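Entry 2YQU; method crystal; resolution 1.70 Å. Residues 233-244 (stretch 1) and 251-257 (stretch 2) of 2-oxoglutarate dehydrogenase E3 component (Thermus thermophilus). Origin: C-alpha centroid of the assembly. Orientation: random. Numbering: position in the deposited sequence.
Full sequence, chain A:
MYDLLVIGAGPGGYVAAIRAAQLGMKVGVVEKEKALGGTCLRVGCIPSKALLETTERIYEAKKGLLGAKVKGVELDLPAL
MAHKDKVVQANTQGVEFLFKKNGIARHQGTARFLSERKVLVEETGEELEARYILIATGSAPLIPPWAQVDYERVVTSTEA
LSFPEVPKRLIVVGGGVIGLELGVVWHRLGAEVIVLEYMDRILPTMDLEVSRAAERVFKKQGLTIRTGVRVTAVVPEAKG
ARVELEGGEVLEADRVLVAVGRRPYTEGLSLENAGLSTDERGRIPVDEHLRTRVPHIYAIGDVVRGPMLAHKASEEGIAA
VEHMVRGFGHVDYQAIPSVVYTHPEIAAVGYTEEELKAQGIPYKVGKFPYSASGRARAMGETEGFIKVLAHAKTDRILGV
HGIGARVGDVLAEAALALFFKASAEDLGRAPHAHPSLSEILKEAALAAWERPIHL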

# COMPACT_ATOMS: atom_id res chain seq x y z
N ALA A 233 17.56 -31.94 19.63
CA ALA A 233 18.80 -32.04 18.86
C ALA A 233 18.56 -31.79 17.38
O ALA A 233 17.49 -32.10 16.85
CB ALA A 233 19.43 -33.43 19.04
N VAL A 234 19.55 -31.22 16.72
CA VAL A 234 19.59 -31.15 15.26
C VAL A 234 20.98 -31.60 14.85
O VAL A 234 21.96 -31.01 15.28
CB VAL A 234 19.30 -29.74 14.73
CG1 VAL A 234 19.30 -29.73 13.19
CG2 VAL A 234 17.96 -29.24 15.26
N VAL A 235 21.05 -32.65 14.05
CA VAL A 235 22.32 -33.27 13.70
C VAL A 235 22.41 -33.51 12.19
O VAL A 235 21.48 -34.06 11.60
CB VAL A 235 22.50 -34.63 14.43
CG1 VAL A 235 23.90 -35.19 14.19
CG2 VAL A 235 22.24 -34.48 15.92
N PRO A 236 23.50 -33.10 11.56
CA PRO A 236 23.70 -33.42 10.14
C PRO A 236 23.94 -34.92 9.93
O PRO A 236 24.48 -35.59 10.80
CB PRO A 236 24.93 -32.59 9.75
CG PRO A 236 25.59 -32.20 11.01
CD PRO A 236 24.59 -32.28 12.11
N GLU A 237 23.51 -35.41 8.78
CA GLU A 237 23.75 -36.79 8.35
C GLU A 237 24.37 -36.76 6.96
O GLU A 237 24.58 -35.68 6.39
CB GLU A 237 22.43 -37.57 8.38
CG GLU A 237 21.90 -37.78 9.79
CD GLU A 237 20.50 -38.34 9.85
OE1 GLU A 237 20.16 -38.95 10.88
OE2 GLU A 237 19.72 -38.17 8.89
N ALA A 238 24.65 -37.94 6.40
CA ALA A 238 25.40 -38.05 5.14
C ALA A 238 24.80 -37.24 3.99
O ALA A 238 25.53 -36.51 3.30
CB ALA A 238 25.53 -39.53 4.74
N LYS A 239 23.49 -37.36 3.78
CA LYS A 239 22.81 -36.64 2.70
C LYS A 239 21.48 -36.05 3.20
O LYS A 239 20.46 -36.08 2.51
CB LYS A 239 22.61 -37.55 1.49
CG LYS A 239 21.81 -38.81 1.77
CD LYS A 239 21.80 -39.74 0.57
CE LYS A 239 23.03 -40.64 0.56
NZ LYS A 239 23.21 -41.27 -0.78
N GLY A 240 21.53 -35.51 4.41
CA GLY A 240 20.38 -34.89 5.04
C GLY A 240 20.70 -34.46 6.46
O GLY A 240 21.85 -34.16 6.77
N ALA A 241 19.68 -34.44 7.30
CA ALA A 241 19.82 -34.09 8.72
C ALA A 241 18.61 -34.59 9.49
O ALA A 241 17.53 -34.73 8.93
CB ALA A 241 19.99 -32.58 8.90
N ARG A 242 18.81 -34.87 10.77
CA ARG A 242 17.70 -35.26 11.63
C ARG A 242 17.43 -34.21 12.69
O ARG A 242 18.31 -33.44 13.08
CB ARG A 242 17.94 -36.64 12.27
CG ARG A 242 19.08 -36.73 13.28
CD ARG A 242 19.15 -38.08 13.98
NE ARG A 242 20.21 -38.14 14.98
CZ ARG A 242 21.50 -38.30 14.72
NH1 ARG A 242 21.94 -38.45 13.48
NH2 ARG A 242 22.37 -38.32 15.72
N VAL A 243 16.18 -34.20 13.14
CA VAL A 243 15.71 -33.31 14.18
C VAL A 243 15.04 -34.19 15.23
O VAL A 243 14.02 -34.81 14.95
CB VAL A 243 14.68 -32.30 13.64
CG1 VAL A 243 14.17 -31.39 14.77
CG2 VAL A 243 15.28 -31.48 12.49
N GLU A 244 15.61 -34.27 16.42
CA GLU A 244 15.02 -35.04 17.50
C GLU A 244 14.13 -34.15 18.35
O GLU A 244 14.47 -32.99 18.61
CB GLU A 244 16.12 -35.68 18.35
CG GLU A 244 17.02 -36.62 17.57
CD GLU A 244 18.25 -37.06 18.35
OE1 GLU A 244 19.22 -37.52 17.71
OE2 GLU A 244 18.26 -36.95 19.59
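Stretch 2 251-257: LEADRVL

Antiparallel strands alternate between two kinds of residue pair, one closed by two hydrogen bonds and one left unbonded, and the side chains of successive pairs emerge on opposite faces of the sheet. The packing of residues 251-257 against 233-244 of this Thermus thermophilus E3 component illustrates the rule compactly. Stretch 1 supplies a hairpin: a strand enters at Ala-233, the chain turns by way of Ala-238 and Lys-239, and a second strand leaves through Glu-244. Stretch 2 is extended from Leu-251 to Ala-253, breaks at Asp-254, and resumes as a strand at Arg-255. Its first segment runs antiparallel to the second strand of the hairpin, with 156° between the N-to-C directions and a closest approach of the axes of 4.7 Å.

Leu-251 faces Val-243 in a hydrogen-bonded pair. Val-243 N donates to Leu-251 O at 2.8 Å, and Leu-251 N returns the bond to Val-243 O at 2.9 Å, so both backbones are satisfied within one closed ring. Both side chains lie on the same face, with Val-243 CB and Leu-251 CB 4.3 Å apart. The same Leu-251 O also receives a CA-H...O contact from Arg-242 CA at 3.2 Å.

Glu-252 belongs to the non-hydrogen-bonded pair with Arg-242, where the CA atoms come to 4.5 Å and Glu-252 CA approaches Ala-241 O at 3.5 Å. Their side chains occupy the other face. The end of Arg-242 leads away from stretch 2, its guanidinium held within stretch 1 by salt bridges from NH1 to Glu-237 OE1 (3.2 Å) and from NE to Glu-244 OE1 (3.0 Å). Glu-252 instead reaches the hairpin through water: a single molecule donates to Glu-252 OE1 at 2.8 Å and to Glu-237 OE1 at 2.7 Å, joining two carboxylates that have no proton to offer each other if both are charged.

With Ala-253 the bonded pattern returns. Ala-241 N donates to Ala-253 O at 2.9 Å, and Ala-253 N to Ala-241 O at 3.1 Å. Gly-240 CA lies 3.3 Å from Ala-253 O; a CB in ideal position on Gly-240 would fall 2.8 Å from that oxygen, a clash that the glycine avoids.

Asp-254, with phi/psi of -77/-36, interrupts the extended conformation and points its CB away from stretch 1, as does Arg-255. Val-256 then turns toward the hairpin and gathers its apolar side chains: Val-256 CG2 meets Val-243 CG2 at 3.6 Å and Ala-241 CB at 3.9 Å, while Val-256 CG1 touches Val-234 CG1 at 3.7 Å. Leu-257 points away, completing the alternation.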

# COMPACT_ATOMS: atom_id res chain seq x y z
N LEU A 251 12.54 -36.53 13.17
CA LEU A 251 12.20 -36.10 11.83
C LEU A 251 13.45 -36.07 10.99
O LEU A 251 14.54 -35.81 11.48
CB LEU A 251 11.55 -34.71 11.87
CG LEU A 251 10.19 -34.61 12.56
CD1 LEU A 251 9.77 -33.15 12.66
CD2 LEU A 251 9.14 -35.42 11.84
N GLU A 252 13.29 -36.36 9.71
CA GLU A 252 14.38 -36.32 8.75
C GLU A 252 14.03 -35.33 7.65
O GLU A 252 12.87 -35.21 7.26
CB GLU A 252 14.62 -37.71 8.15
CG GLU A 252 15.65 -38.52 8.93
CD GLU A 252 15.59 -40.01 8.62
OE1 GLU A 252 15.98 -40.81 9.50
OE2 GLU A 252 15.17 -40.37 7.51
N ALA A 253 15.04 -34.62 7.16
CA ALA A 253 14.88 -33.69 6.04
C ALA A 253 16.19 -33.51 5.27
O ALA A 253 17.25 -33.94 5.72
CB ALA A 253 14.37 -32.35 6.56
N ASP A 254 16.10 -32.89 4.11
CA ASP A 254 17.29 -32.61 3.29
C ASP A 254 18.08 -31.42 3.83
O ASP A 254 19.31 -31.38 3.72
CB ASP A 254 16.87 -32.34 1.85
CG ASP A 254 16.19 -33.52 1.22
OD1 ASP A 254 14.94 -33.54 1.20
OD2 ASP A 254 16.83 -34.47 0.72
N ARG A 255 17.37 -30.44 4.35
CA ARG A 255 17.96 -29.28 5.01
C ARG A 255 17.15 -28.97 6.25
O ARG A 255 15.94 -29.20 6.29
CB ARG A 255 17.96 -28.05 4.09
CG ARG A 255 18.51 -28.26 2.70
CD ARG A 255 20.03 -28.34 2.63
NE ARG A 255 20.47 -28.65 1.27
CZ ARG A 255 21.72 -28.95 0.93
NH1 ARG A 255 22.69 -28.98 1.83
NH2 ARG A 255 22.01 -29.21 -0.34
N VAL A 256 17.82 -28.46 7.27
CA VAL A 256 17.15 -27.95 8.45
C VAL A 256 17.63 -26.53 8.69
O VAL A 256 18.83 -26.28 8.77
CB VAL A 256 17.43 -28.82 9.69
CG1 VAL A 256 16.84 -28.18 10.95
CG2 VAL A 256 16.89 -30.22 9.49
N LEU A 257 16.69 -25.60 8.78
CA LEU A 257 16.99 -24.20 9.07
C LEU A 257 16.79 -23.96 10.55
O LEU A 257 15.70 -24.11 11.07
CB LEU A 257 16.07 -23.26 8.27
CG LEU A 257 16.06 -21.77 8.66
CD1 LEU A 257 17.45 -21.18 8.64
CD2 LEU A 257 15.17 -20.97 7.71
O HOH W 1 18.07 -40.52 11.38